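Endosialidase (Enterobacteria phage phi92, PDB 4HIZ) cleaves sialic acid polymers within the chain at alpha-2,8 and alpha-2,9 linkages, probably helping the phage through a polysialic acid capsule. Local coordinates at residues Met149-Cys154 with Leu158-Glu163; Leu205-Leu210 with Asp299-Thr304; Thr231-Ile236 with Thr240-Leu245; Lys353-Ile358 with Pro400-Gly405. One frame throughout, in Å; residues are numbered along the deposited sequence.

In the fold
Contacts 1 and 4 lie in propeller blades, contact 3 in the eight-stranded sheet of 185-264 that rises from the propeller. Contact 2 joins the two parts, loop 205-210 of that sheet meeting the hairpin tip 299-304. It touches contact 1, where Tyr303 CE2 is 3.4 Å from Cys154 O, and contact 3, where Leu210 CD1 is 3.6 Å from Phe241 CE1. Contact 4 stays about 5 Å from contact 2 and 7 Å from contact 1 (nearest atoms), but Asp88 reaches both 1 and 4, through the backbone of Met149 and the amine of Lys353. A bound sialic acid lies about 11 Å from the Val243 side chain, a bound fructose about as far from that of Val161.

Contact 1 (Met149-Cys154 with Leu158-Glu163); sequences MSMGVC and LYAVIE
Met151 crosses Leu158 at a slant and ends against Ala160. Its CB comes near Tyr159 O. CG, set anti to the backbone N (chi1 -176°), is 3.5 Å from Tyr159 O and 3.9 Å from Leu158 CD1. The chain then bends at chi3 (-72°), which brings the terminal CE to 3.8 Å from Ala160 CB. Leu158 uses the same CD1 methyl against the backbone, 3.5 Å from Gly152 O.

On the other face Tyr159 leans toward Cys154, whose O meets the ring edge in plane, 3.7 Å from CE2, while Phe305 packs against the ring. Ser150 shares this face, its hydroxyl bonded to Ser294 O. Between the faces, Gly152 and Tyr159 are gripped by two backbone bonds: Gly152 N to Tyr159 O at 2.9 Å, and Tyr159 N to Gly152 O at 2.8 Å and almost straight (179°). Where the first strand turns its corner, a water takes over, accepting from Met149 N and donating to Val161 O. The arrangement is an antiparallel beta hairpin, made of the first two strands of a four-stranded sheet, as in the blades of a beta-propeller.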
loop_
_atom_site.group_PDB
_atom_site.type_symbol
_atom_site.label_atom_id
_atom_site.label_comp_id
_atom_site.label_asym_id
_atom_site.label_seq_id
_atom_site.Cartn_x
_atom_site.Cartn_y
_atom_site.Cartn_z
ATOM N N MET A 149 5.461 -6.743 28.195
ATOM C CA MET A 149 4.234 -7.537 28.225
ATOM C C MET A 149 3.196 -7.001 29.221
ATOM O O MET A 149 2.177 -7.659 29.471
ATOM C CB MET A 149 4.537 -9.019 28.500
ATOM C CG MET A 149 5.281 -9.695 27.321
ATOM S SD MET A 149 5.617 -11.402 27.744
ATOM C CE MET A 149 6.265 -11.957 26.154
ATOM N N SER A 150 3.435 -5.816 29.794
ATOM C CA SER A 150 2.469 -5.245 30.735
ATOM C C SER A 150 2.267 -3.789 30.350
ATOM O O SER A 150 3.232 -3.003 30.388
ATOM C CB SER A 150 3.036 -5.316 32.175
ATOM O OG SER A 150 2.081 -4.749 33.068
ATOM N N MET A 151 1.029 -3.430 29.985
ATOM C CA MET A 151 0.692 -2.058 29.617
ATOM C C MET A 151 -0.808 -1.855 29.794
ATOM O O MET A 151 -1.601 -2.797 29.616
ATOM C CB MET A 151 1.009 -1.857 28.111
ATOM C CG MET A 151 0.783 -0.409 27.605
ATOM S SD MET A 151 1.205 -0.241 25.832
ATOM C CE MET A 151 3.003 -0.333 25.894
ATOM N N GLY A 152 -1.199 -0.629 30.125
ATOM C CA GLY A 152 -2.618 -0.296 30.203
ATOM C C GLY A 152 -2.798 1.152 30.615
ATOM O O GLY A 152 -1.853 1.951 30.609
ATOM N N VAL A 153 -4.033 1.487 30.970
ATOM C CA VAL A 153 -4.395 2.885 31.274
ATOM C C VAL A 153 -4.883 2.938 32.712
ATOM O O VAL A 153 -5.678 2.085 33.139
ATOM C CB VAL A 153 -5.514 3.377 30.332
ATOM C CG1 VAL A 153 -5.968 4.807 30.730
ATOM C CG2 VAL A 153 -5.025 3.347 28.872
ATOM N N CYS A 154 -4.400 3.938 33.458
ATOM C CA CYS A 154 -4.907 4.168 34.802
ATOM C C CYS A 154 -4.993 5.669 34.984
ATOM O O CYS A 154 -4.022 6.378 34.733
ATOM C CB CYS A 154 -3.942 3.557 35.827
ATOM S SG CYS A 154 -4.597 3.725 37.533
ATOM N N LEU A 158 -1.222 6.535 30.311
ATOM C CA LEU A 158 -0.692 5.250 29.868
ATOM C C LEU A 158 0.402 4.789 30.824
ATOM O O LEU A 158 1.312 5.552 31.141
ATOM C CB LEU A 158 -0.058 5.452 28.493
ATOM C CG LEU A 158 0.421 4.167 27.804
ATOM C CD1 LEU A 158 -0.765 3.185 27.491
ATOM C CD2 LEU A 158 1.219 4.479 26.490
ATOM N N TYR A 159 0.346 3.534 31.253
ATOM C CA TYR A 159 1.407 2.955 32.057
ATOM C C TYR A 159 1.940 1.725 31.346
ATOM O O TYR A 159 1.170 0.962 30.792
ATOM C CB TYR A 159 0.872 2.548 33.442
ATOM C CG TYR A 159 0.812 3.721 34.393
ATOM C CD1 TYR A 159 1.946 4.116 35.122
ATOM C CD2 TYR A 159 -0.360 4.470 34.526
ATOM C CE1 TYR A 159 1.898 5.251 35.981
ATOM C CE2 TYR A 159 -0.426 5.598 35.391
ATOM C CZ TYR A 159 0.704 5.980 36.085
ATOM O OH TYR A 159 0.654 7.069 36.911
ATOM N N ALA A 160 3.249 1.534 31.383
ATOM C CA ALA A 160 3.830 0.340 30.791
ATOM C C ALA A 160 5.048 -0.074 31.615
ATOM O O ALA A 160 5.813 0.793 32.070
ATOM C CB ALA A 160 4.239 0.606 29.326
ATOM N N VAL A 161 5.263 -1.380 31.789
ATOM C CA VAL A 161 6.522 -1.794 32.378
ATOM C C VAL A 161 7.430 -2.109 31.195
ATOM O O VAL A 161 7.260 -3.137 30.518
ATOM C CB VAL A 161 6.406 -3.032 33.299
ATOM C CG1 VAL A 161 7.803 -3.396 33.881
ATOM C CG2 VAL A 161 5.421 -2.738 34.431
ATOM N N ILE A 162 8.352 -1.189 30.937
ATOM C CA ILE A 162 9.281 -1.324 29.834
ATOM C C ILE A 162 10.542 -1.962 30.372
ATOM O O ILE A 162 11.247 -1.406 31.236
ATOM C CB ILE A 162 9.604 0.030 29.190
ATOM C CG1 ILE A 162 8.324 0.649 28.603
ATOM C CG2 ILE A 162 10.687 -0.151 28.136
ATOM C CD1 ILE A 162 7.596 -0.240 27.529
ATOM N N GLU A 163 10.788 -3.173 29.910
ATOM C CA GLU A 163 11.902 -3.980 30.381
ATOM C C GLU A 163 13.126 -3.759 29.516
ATOM O O GLU A 163 13.010 -3.550 28.303
ATOM C CB GLU A 163 11.505 -5.453 30.282
ATOM C CG GLU A 163 10.387 -5.852 31.274
ATOM C CD GLU A 163 9.986 -7.300 31.160
ATOM O OE1 GLU A 163 10.297 -7.946 30.109
ATOM O OE2 GLU A 163 9.321 -7.791 32.104
HETATM O O HOH W 1 6.439 -5.738 30.663
#

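Contact 2 (Leu205-Leu210 with Asp299-Thr304); sequences LKKHGL and DDDNYT. With EDO (1,2-ethanediol), chain K.
With its CG anti to the carbonyl carbon (chi1 -66°), Tyr303 extends its ring toward Gly209, and its OH ends 3.2 Å from Gly209 CA. The hydroxyl is hydrogen-bonded to Gly155 O, so the glycine meets an oxygen already held in place. Lys207 CG, also anti to the carbonyl carbon (chi1 -55°), lies 3.8 Å from Asp301 OD1, and the bend at chi2 keeps CD and CE alongside the carboxylate. This lysine is modelled in two conformers, so the approach is less certain; in one of them, NZ stands 5.2 Å from Asp301 OD2 and forms its salt bridge with Asp239 instead.

Residues 299-304 form the tip of the propeller hairpin between strands 291-297 and 304-311. A type I turn from Asp300 to Tyr303 is combined with a G1 beta bulge, and Asp299 OD1 accepts from Asn302 N (3.2 Å), an Asx motif.

Across from the turn, His208 is fixed through both ring nitrogens. ND1 accepts from Leu210 N at 2.9 Å, nearly in the ring plane, and NE2 bonds to Asn237 O. An ethanediol molecule, probably from the crystallisation liquor, covers one face of the imidazole: its O2 sits 3.6 Å above the ring plane, over its centre, and accepts from Gly209 N at 2.9 Å.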
loop_
_atom_site.group_PDB
_atom_site.type_symbol
_atom_site.label_atom_id
_atom_site.label_comp_id
_atom_site.label_asym_id
_atom_site.label_seq_id
_atom_site.Cartn_x
_atom_site.Cartn_y
_atom_site.Cartn_z
ATOM N N LEU A 205 -9.662 20.849 36.068
ATOM C CA LEU A 205 -10.022 19.855 35.071
ATOM C C LEU A 205 -10.043 18.512 35.808
ATOM O O LEU A 205 -9.001 18.012 36.243
ATOM C CB LEU A 205 -8.971 19.872 33.956
ATOM C CG LEU A 205 -9.255 19.079 32.701
ATOM C CD1 LEU A 205 -10.368 19.773 31.905
ATOM C CD2 LEU A 205 -7.981 18.991 31.857
ATOM N N LYS A 206 -11.229 17.927 35.961
ATOM C CA LYS A 206 -11.371 16.771 36.847
ATOM C C LYS A 206 -10.560 15.563 36.389
ATOM O O LYS A 206 -10.558 15.217 35.224
ATOM C CB LYS A 206 -12.845 16.407 37.050
ATOM C CG LYS A 206 -13.613 17.460 37.877
ATOM C CD LYS A 206 -14.916 16.899 38.448
ATOM C CE LYS A 206 -15.785 17.979 39.086
ATOM N NZ LYS A 206 -15.253 18.485 40.389
ATOM N N LYS A 207 -9.837 14.970 37.333
ATOM C CA LYS A 207 -9.060 13.751 37.110
ATOM C C LYS A 207 -8.166 13.871 35.878
ATOM O O LYS A 207 -8.138 13.015 35.003
ATOM C CB LYS A 207 -9.982 12.525 37.042
ATOM C CG LYS A 207 -10.891 12.373 38.266
ATOM C CD LYS A 207 -10.130 12.619 39.590
ATOM C CE LYS A 207 -11.060 12.599 40.802
ATOM N NZ LYS A 207 -11.934 13.814 40.908
ATOM N N HIS A 208 -7.406 14.956 35.826
ATOM C CA HIS A 208 -6.633 15.263 34.616
ATOM C C HIS A 208 -5.474 14.284 34.347
ATOM O O HIS A 208 -5.070 14.084 33.187
ATOM C CB HIS A 208 -6.144 16.723 34.665
ATOM C CG HIS A 208 -5.377 17.058 35.905
ATOM N ND1 HIS A 208 -4.062 16.674 36.088
ATOM C CD2 HIS A 208 -5.738 17.733 37.031
ATOM C CE1 HIS A 208 -3.647 17.102 37.275
ATOM N NE2 HIS A 208 -4.645 17.739 37.863
ATOM N N GLY A 209 -4.924 13.688 35.402
ATOM C CA GLY A 209 -3.843 12.729 35.251
ATOM C C GLY A 209 -2.536 13.333 34.789
ATOM O O GLY A 209 -1.626 12.608 34.414
ATOM N N LEU A 210 -2.422 14.657 34.806
ATOM C CA LEU A 210 -1.203 15.308 34.318
ATOM C C LEU A 210 -0.107 15.400 35.400
ATOM O O LEU A 210 -0.400 15.412 36.599
ATOM C CB LEU A 210 -1.513 16.722 33.797
ATOM C CG LEU A 210 -2.633 16.789 32.759
ATOM C CD1 LEU A 210 -3.105 18.242 32.525
ATOM C CD2 LEU A 210 -2.136 16.183 31.473
ATOM N N ASP A 299 -7.934 0.915 41.398
ATOM C CA ASP A 299 -8.603 2.188 41.696
ATOM C C ASP A 299 -8.032 3.266 40.760
ATOM O O ASP A 299 -6.877 3.672 40.918
ATOM C CB ASP A 299 -8.325 2.541 43.170
ATOM C CG ASP A 299 -9.099 3.772 43.679
ATOM O OD1 ASP A 299 -9.351 4.722 42.933
ATOM O OD2 ASP A 299 -9.409 3.819 44.891
ATOM N N ASP A 300 -8.823 3.732 39.795
ATOM C CA ASP A 300 -8.323 4.712 38.818
ATOM C C ASP A 300 -7.913 6.036 39.468
ATOM O O ASP A 300 -6.825 6.569 39.197
ATOM C CB ASP A 300 -9.378 5.042 37.773
ATOM C CG ASP A 300 -9.288 4.176 36.563
ATOM O OD1 ASP A 300 -8.266 4.219 35.824
ATOM O OD2 ASP A 300 -10.280 3.448 36.350
ATOM N N ASP A 301 -8.777 6.560 40.326
ATOM C CA ASP A 301 -8.536 7.873 40.911
ATOM C C ASP A 301 -7.306 7.913 41.822
ATOM O O ASP A 301 -6.665 8.964 41.974
ATOM C CB ASP A 301 -9.745 8.295 41.734
ATOM C CG ASP A 301 -10.939 8.613 40.876
ATOM O OD1 ASP A 301 -10.776 8.799 39.654
ATOM O OD2 ASP A 301 -12.042 8.681 41.435
ATOM N N ASN A 302 -6.987 6.776 42.434
ATOM C CA ASN A 302 -5.863 6.721 43.364
ATOM C C ASN A 302 -4.649 6.006 42.808
ATOM O O ASN A 302 -3.650 5.820 43.525
ATOM C CB ASN A 302 -6.320 6.092 44.668
ATOM C CG ASN A 302 -7.313 6.984 45.392
ATOM O OD1 ASN A 302 -7.021 8.149 45.670
ATOM N ND2 ASN A 302 -8.510 6.465 45.648
ATOM N N TYR A 303 -4.741 5.650 41.521
ATOM C CA TYR A 303 -3.614 5.068 40.794
ATOM C C TYR A 303 -3.144 3.801 41.482
ATOM O O TYR A 303 -1.947 3.560 41.667
ATOM C CB TYR A 303 -2.474 6.077 40.601
ATOM C CG TYR A 303 -2.922 7.186 39.690
ATOM C CD1 TYR A 303 -3.625 8.278 40.205
ATOM C CD2 TYR A 303 -2.707 7.114 38.313
ATOM C CE1 TYR A 303 -4.076 9.286 39.394
ATOM C CE2 TYR A 303 -3.177 8.122 37.469
ATOM C CZ TYR A 303 -3.858 9.206 38.021
ATOM O OH TYR A 303 -4.337 10.215 37.202
ATOM N N THR A 304 -4.106 2.986 41.868
ATOM C CA THR A 304 -3.789 1.660 42.420
ATOM C C THR A 304 -3.940 0.630 41.308
ATOM O O THR A 304 -5.000 0.511 40.705
ATOM C CB THR A 304 -4.765 1.308 43.591
ATOM O OG1 THR A 304 -4.746 2.356 44.592
ATOM C CG2 THR A 304 -4.341 0.014 44.248
HETATM C C1 EDO K . -3.596 13.055 39.699
HETATM O O1 EDO K . -4.565 12.792 40.724
HETATM C C2 EDO K . -4.041 14.215 38.817
HETATM O O2 EDO K . -5.343 14.002 38.228
#

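Contact 3 (Thr231-Ile236 with Thr240-Leu245); sequences TVASVI and TFTVTL
Ser234 and Thr242 meet through their hydroxyls, OG to OG1 at 2.6 Å, in the tightest part of this hairpin. Both oxygens lie between backbone N and carbonyl carbon (chi1 75° for Ser234, 68° for Thr242), which turns them toward each other; either could be the donor. Next to this pair the strands are stitched by Ala233 N to Thr242 O and Thr242 N to Ser234 O, both 2.8 Å, with each donor tilted from the carbonyl plane. Because Ala233 and Ser234 both face Thr242, the pairing is a classic beta bulge. Toward the turn, Ile236 N bonds to Thr240 O, and the Ile236 side chain, itself exposed, crosses that of Thr242 at about a right angle, CD1 3.7 Å from CG2.

The opposite end is more loosely bonded. Past the bulge the strands part, and a water replaces the direct bond, donating to Thr231 O (2.7 Å) and accepting from Thr244 N (2.8 Å). Thr231, Ala233 and Thr244 are also exposed, and Ala233 CB touches Thr244 OG1 at 3.4 Å.

Phe241 lies on the buried face, where Val232 CG2 reaches its CD2 at 4.0 Å and His208 makes an edge-to-face contact with its ring. Both strands are interior to the eight-stranded antiparallel sheet. Strand 200-204 runs beside 240-244, with backbone bonds from Phe241 to Ile203 and Val243 to Ala201. On the other flank, 230-237 is followed by strand 215-219, whose Phe218 belongs to a bound-glycan pocket and packs against Val243.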
loop_
_atom_site.group_PDB
_atom_site.type_symbol
_atom_site.label_atom_id
_atom_site.label_comp_id
_atom_site.label_asym_id
_atom_site.label_seq_id
_atom_site.Cartn_x
_atom_site.Cartn_y
_atom_site.Cartn_z
ATOM N N THR A 231 2.610 23.990 28.782
ATOM C CA THR A 231 3.209 22.906 29.567
ATOM C C THR A 231 2.678 23.005 30.988
ATOM O O THR A 231 2.449 24.105 31.484
ATOM C CB THR A 231 4.758 23.043 29.563
ATOM O OG1 THR A 231 5.230 22.868 28.203
ATOM C CG2 THR A 231 5.370 21.992 30.398
ATOM N N VAL A 232 2.465 21.871 31.644
ATOM C CA VAL A 232 2.009 21.886 33.023
ATOM C C VAL A 232 3.134 22.375 33.929
ATOM O O VAL A 232 4.226 21.801 33.965
ATOM C CB VAL A 232 1.526 20.493 33.460
ATOM C CG1 VAL A 232 1.247 20.452 34.987
ATOM C CG2 VAL A 232 0.296 20.061 32.596
ATOM N N ALA A 233 2.848 23.431 34.686
ATOM C CA ALA A 233 3.826 24.047 35.607
ATOM C C ALA A 233 3.778 23.475 37.023
ATOM O O ALA A 233 4.823 23.330 37.701
ATOM C CB ALA A 233 3.605 25.542 35.650
ATOM N N SER A 234 2.585 23.139 37.492
ATOM C CA SER A 234 2.472 22.506 38.820
ATOM C C SER A 234 1.178 21.738 38.852
ATOM O O SER A 234 0.279 21.993 38.022
ATOM C CB SER A 234 2.463 23.551 39.960
ATOM O OG SER A 234 1.218 24.224 40.026
ATOM N N VAL A 235 1.094 20.787 39.783
ATOM C CA VAL A 235 -0.135 20.063 40.038
ATOM C C VAL A 235 -0.558 20.341 41.471
ATOM O O VAL A 235 0.206 20.135 42.419
ATOM C CB VAL A 235 0.028 18.548 39.802
ATOM C CG1 VAL A 235 -1.275 17.815 40.122
ATOM C CG2 VAL A 235 0.422 18.315 38.337
ATOM N N ILE A 236 -1.780 20.824 41.614
ATOM C CA ILE A 236 -2.281 21.196 42.928
ATOM C C ILE A 236 -3.043 20.060 43.591
ATOM O O ILE A 236 -2.851 19.799 44.788
ATOM C CB ILE A 236 -3.141 22.432 42.802
ATOM C CG1 ILE A 236 -2.264 23.602 42.356
ATOM C CG2 ILE A 236 -3.815 22.775 44.137
ATOM C CD1 ILE A 236 -3.068 24.855 42.033
ATOM N N THR A 240 -6.854 19.783 39.665
ATOM C CA THR A 240 -6.362 21.148 39.465
ATOM C C THR A 240 -4.872 21.173 39.136
ATOM O O THR A 240 -4.051 20.501 39.805
ATOM C CB THR A 240 -6.528 21.951 40.785
ATOM O OG1 THR A 240 -7.800 21.647 41.368
ATOM C CG2 THR A 240 -6.419 23.447 40.520
ATOM N N PHE A 241 -4.504 21.970 38.141
ATOM C CA PHE A 241 -3.091 22.163 37.839
ATOM C C PHE A 241 -2.853 23.598 37.442
ATOM O O PHE A 241 -3.796 24.376 37.348
ATOM C CB PHE A 241 -2.598 21.185 36.738
ATOM C CG PHE A 241 -3.254 21.378 35.379
ATOM C CD1 PHE A 241 -4.500 20.813 35.111
ATOM C CD2 PHE A 241 -2.618 22.117 34.377
ATOM C CE1 PHE A 241 -5.118 20.971 33.854
ATOM C CE2 PHE A 241 -3.223 22.286 33.099
ATOM C CZ PHE A 241 -4.471 21.726 32.841
ATOM N N THR A 242 -1.603 23.957 37.190
ATOM C CA THR A 242 -1.346 25.310 36.695
ATOM C C THR A 242 -0.491 25.286 35.429
ATOM O O THR A 242 0.201 24.300 35.128
ATOM C CB THR A 242 -0.595 26.187 37.730
ATOM O OG1 THR A 242 0.743 25.679 37.905
ATOM C CG2 THR A 242 -1.377 26.262 39.089
ATOM N N VAL A 243 -0.523 26.409 34.727
ATOM C CA VAL A 243 0.357 26.669 33.590
ATOM C C VAL A 243 0.938 28.071 33.797
ATOM O O VAL A 243 0.335 28.923 34.497
ATOM C CB VAL A 243 -0.379 26.545 32.209
ATOM C CG1 VAL A 243 -0.908 25.120 32.022
ATOM C CG2 VAL A 243 -1.537 27.560 32.064
ATOM N N THR A 244 2.097 28.315 33.211
ATOM C CA THR A 244 2.723 29.626 33.314
ATOM C C THR A 244 2.511 30.483 32.066
ATOM O O THR A 244 2.767 30.032 30.955
ATOM C CB THR A 244 4.224 29.467 33.544
ATOM O OG1 THR A 244 4.428 28.692 34.725
ATOM C CG2 THR A 244 4.904 30.827 33.742
ATOM N N LEU A 245 2.056 31.723 32.266
ATOM C CA LEU A 245 1.779 32.672 31.199
ATOM C C LEU A 245 3.052 33.336 30.719
ATOM O O LEU A 245 3.983 33.529 31.493
ATOM C CB LEU A 245 0.831 33.764 31.718
ATOM C CG LEU A 245 -0.490 33.306 32.340
ATOM C CD1 LEU A 245 -1.336 34.519 32.748
ATOM C CD2 LEU A 245 -1.268 32.432 31.366
HETATM O O HOH W 2 3.733 26.404 31.890
#

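Contact 4 (Lys353-Ile358 with Pro400-Gly405); sequences KYYDGI and PFAKVG
The phenol ring of Tyr355 carries the beta carbon of Lys403 on one face: CB is 3.5 Å from the ring centroid and only 14° off the normal, a CH-pi contact. The rest of the lysine chain slides past the tyrosine in the opposite direction. At the far end of the ring, Tyr355 OH accepts from Lys403 N at 3.1 Å, a nearly straight bond (165°), and lies against Ala402. The side chain reaches across because CG is anti to the carbonyl carbon (chi1 -66°). Phe401, in turn, takes Lys353 CG over a face, while Lys353 CB lies 3.7 Å from its CE2; Tyr360 packs on both aromatic residues.

One water accepts from Lys353 NZ (3.0 Å) and from Phe401 N (3.1 Å), standing above the phenylalanine ring toward its rim; Lys353 NZ also forms a salt bridge with Asp88. Another accepts from Lys403 NZ (2.8 Å) and donates to Asp356 OD2 (2.8 Å), at the type I' turn that closes the hairpin.

Strands 353-355 and 401-404 run nearly parallel but belong to different sheets of the propeller, so side chains, reaching side chains and backbone, do the joining. Lys403 serves both kinds of contact: its aliphatic part covers the ring, while its amine is held by Gly405 O and the water. Its positive charge is probably eased by nearby Asp356, through water.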
loop_
_atom_site.group_PDB
_atom_site.type_symbol
_atom_site.label_atom_id
_atom_site.label_comp_id
_atom_site.label_asym_id
_atom_site.label_seq_id
_atom_site.Cartn_x
_atom_site.Cartn_y
_atom_site.Cartn_z
ATOM N N LYS A 353 -7.095 -9.566 36.045
ATOM C CA LYS A 353 -8.114 -8.534 35.819
ATOM C C LYS A 353 -8.931 -8.345 37.092
ATOM O O LYS A 353 -9.362 -9.307 37.714
ATOM C CB LYS A 353 -9.042 -8.902 34.659
ATOM C CG LYS A 353 -8.343 -8.908 33.271
ATOM C CD LYS A 353 -7.904 -7.487 32.870
ATOM C CE LYS A 353 -6.979 -7.472 31.614
ATOM N NZ LYS A 353 -5.693 -8.292 31.888
ATOM N N TYR A 354 -9.145 -7.092 37.447
ATOM C CA TYR A 354 -9.948 -6.745 38.628
ATOM C C TYR A 354 -11.330 -6.297 38.202
ATOM O O TYR A 354 -11.463 -5.411 37.331
ATOM C CB TYR A 354 -9.223 -5.629 39.368
ATOM C CG TYR A 354 -9.851 -5.145 40.645
ATOM C CD1 TYR A 354 -9.627 -5.812 41.846
ATOM C CD2 TYR A 354 -10.608 -3.982 40.662
ATOM C CE1 TYR A 354 -10.174 -5.323 43.050
ATOM C CE2 TYR A 354 -11.151 -3.511 41.849
ATOM C CZ TYR A 354 -10.932 -4.190 43.016
ATOM O OH TYR A 354 -11.468 -3.689 44.209
ATOM N N TYR A 355 -12.362 -6.895 38.809
ATOM C CA TYR A 355 -13.740 -6.464 38.569
ATOM C C TYR A 355 -14.506 -6.450 39.873
ATOM O O TYR A 355 -14.578 -7.474 40.561
ATOM C CB TYR A 355 -14.461 -7.463 37.671
ATOM C CG TYR A 355 -13.936 -7.569 36.282
ATOM C CD1 TYR A 355 -14.372 -6.689 35.299
ATOM C CD2 TYR A 355 -13.032 -8.560 35.936
ATOM C CE1 TYR A 355 -13.925 -6.795 33.990
ATOM C CE2 TYR A 355 -12.572 -8.680 34.633
ATOM C CZ TYR A 355 -13.021 -7.781 33.671
ATOM O OH TYR A 355 -12.598 -7.887 32.371
ATOM N N ASP A 356 -15.085 -5.297 40.203
ATOM C CA ASP A 356 -16.003 -5.217 41.334
ATOM C C ASP A 356 -15.414 -5.808 42.609
ATOM O O ASP A 356 -16.073 -6.581 43.312
ATOM C CB ASP A 356 -17.291 -5.951 40.999
ATOM C CG ASP A 356 -18.018 -5.315 39.843
ATOM O OD1 ASP A 356 -17.917 -4.066 39.699
ATOM O OD2 ASP A 356 -18.680 -6.045 39.058
ATOM N N GLY A 357 -14.176 -5.449 42.908
ATOM C CA GLY A 357 -13.581 -5.827 44.179
ATOM C C GLY A 357 -12.916 -7.193 44.190
ATOM O O GLY A 357 -12.352 -7.579 45.202
ATOM N N ILE A 358 -12.949 -7.912 43.065
ATOM C CA ILE A 358 -12.369 -9.255 43.007
ATOM C C ILE A 358 -11.279 -9.263 41.955
ATOM O O ILE A 358 -11.462 -8.738 40.863
ATOM C CB ILE A 358 -13.429 -10.328 42.715
ATOM C CG1 ILE A 358 -14.463 -10.314 43.851
ATOM C CG2 ILE A 358 -12.778 -11.743 42.593
ATOM C CD1 ILE A 358 -15.523 -11.327 43.720
ATOM N N PRO A 400 -5.675 -15.225 28.470
ATOM C CA PRO A 400 -6.295 -13.911 28.718
ATOM C C PRO A 400 -7.809 -14.011 28.701
ATOM O O PRO A 400 -8.421 -14.955 28.139
ATOM C CB PRO A 400 -5.755 -13.034 27.574
ATOM C CG PRO A 400 -5.637 -14.042 26.429
ATOM C CD PRO A 400 -5.051 -15.304 27.133
ATOM N N PHE A 401 -8.452 -13.040 29.340
ATOM C CA PHE A 401 -9.877 -13.187 29.568
ATOM C C PHE A 401 -10.500 -11.845 29.881
ATOM O O PHE A 401 -9.794 -10.875 30.215
ATOM C CB PHE A 401 -10.144 -14.154 30.741
ATOM C CG PHE A 401 -9.630 -13.649 32.066
ATOM C CD1 PHE A 401 -8.306 -13.912 32.445
ATOM C CD2 PHE A 401 -10.459 -12.912 32.924
ATOM C CE1 PHE A 401 -7.803 -13.446 33.680
ATOM C CE2 PHE A 401 -9.949 -12.456 34.172
ATOM C CZ PHE A 401 -8.634 -12.707 34.522
ATOM N N ALA A 402 -11.823 -11.788 29.763
ATOM C CA ALA A 402 -12.581 -10.671 30.340
ATOM C C ALA A 402 -13.806 -11.210 31.069
ATOM O O ALA A 402 -14.264 -12.320 30.767
ATOM C CB ALA A 402 -13.055 -9.727 29.189
ATOM N N LYS A 403 -14.350 -10.427 32.008
ATOM C CA LYS A 403 -15.590 -10.803 32.696
ATOM C C LYS A 403 -16.745 -10.058 32.039
ATOM O O LYS A 403 -16.695 -8.827 31.881
ATOM C CB LYS A 403 -15.539 -10.434 34.191
ATOM C CG LYS A 403 -16.766 -10.907 34.941
ATOM C CD LYS A 403 -16.519 -10.766 36.467
ATOM C CE LYS A 403 -17.684 -11.311 37.262
ATOM N NZ LYS A 403 -18.852 -10.364 37.141
ATOM N N VAL A 404 -17.768 -10.802 31.620
ATOM C CA VAL A 404 -18.959 -10.184 31.033
ATOM C C VAL A 404 -20.130 -10.786 31.793
ATOM O O VAL A 404 -20.386 -11.980 31.709
ATOM C CB VAL A 404 -19.084 -10.501 29.529
ATOM C CG1 VAL A 404 -20.335 -9.841 28.943
ATOM C CG2 VAL A 404 -17.845 -10.031 28.762
ATOM N N GLY A 405 -20.823 -9.965 32.567
ATOM C CA GLY A 405 -21.844 -10.483 33.456
ATOM C C GLY A 405 -21.238 -11.498 34.405
ATOM O O GLY A 405 -20.174 -11.265 34.993
HETATM O O HOH W 3 -6.851 -10.870 30.863
HETATM O O HOH W 4 -18.044 -7.684 36.920
#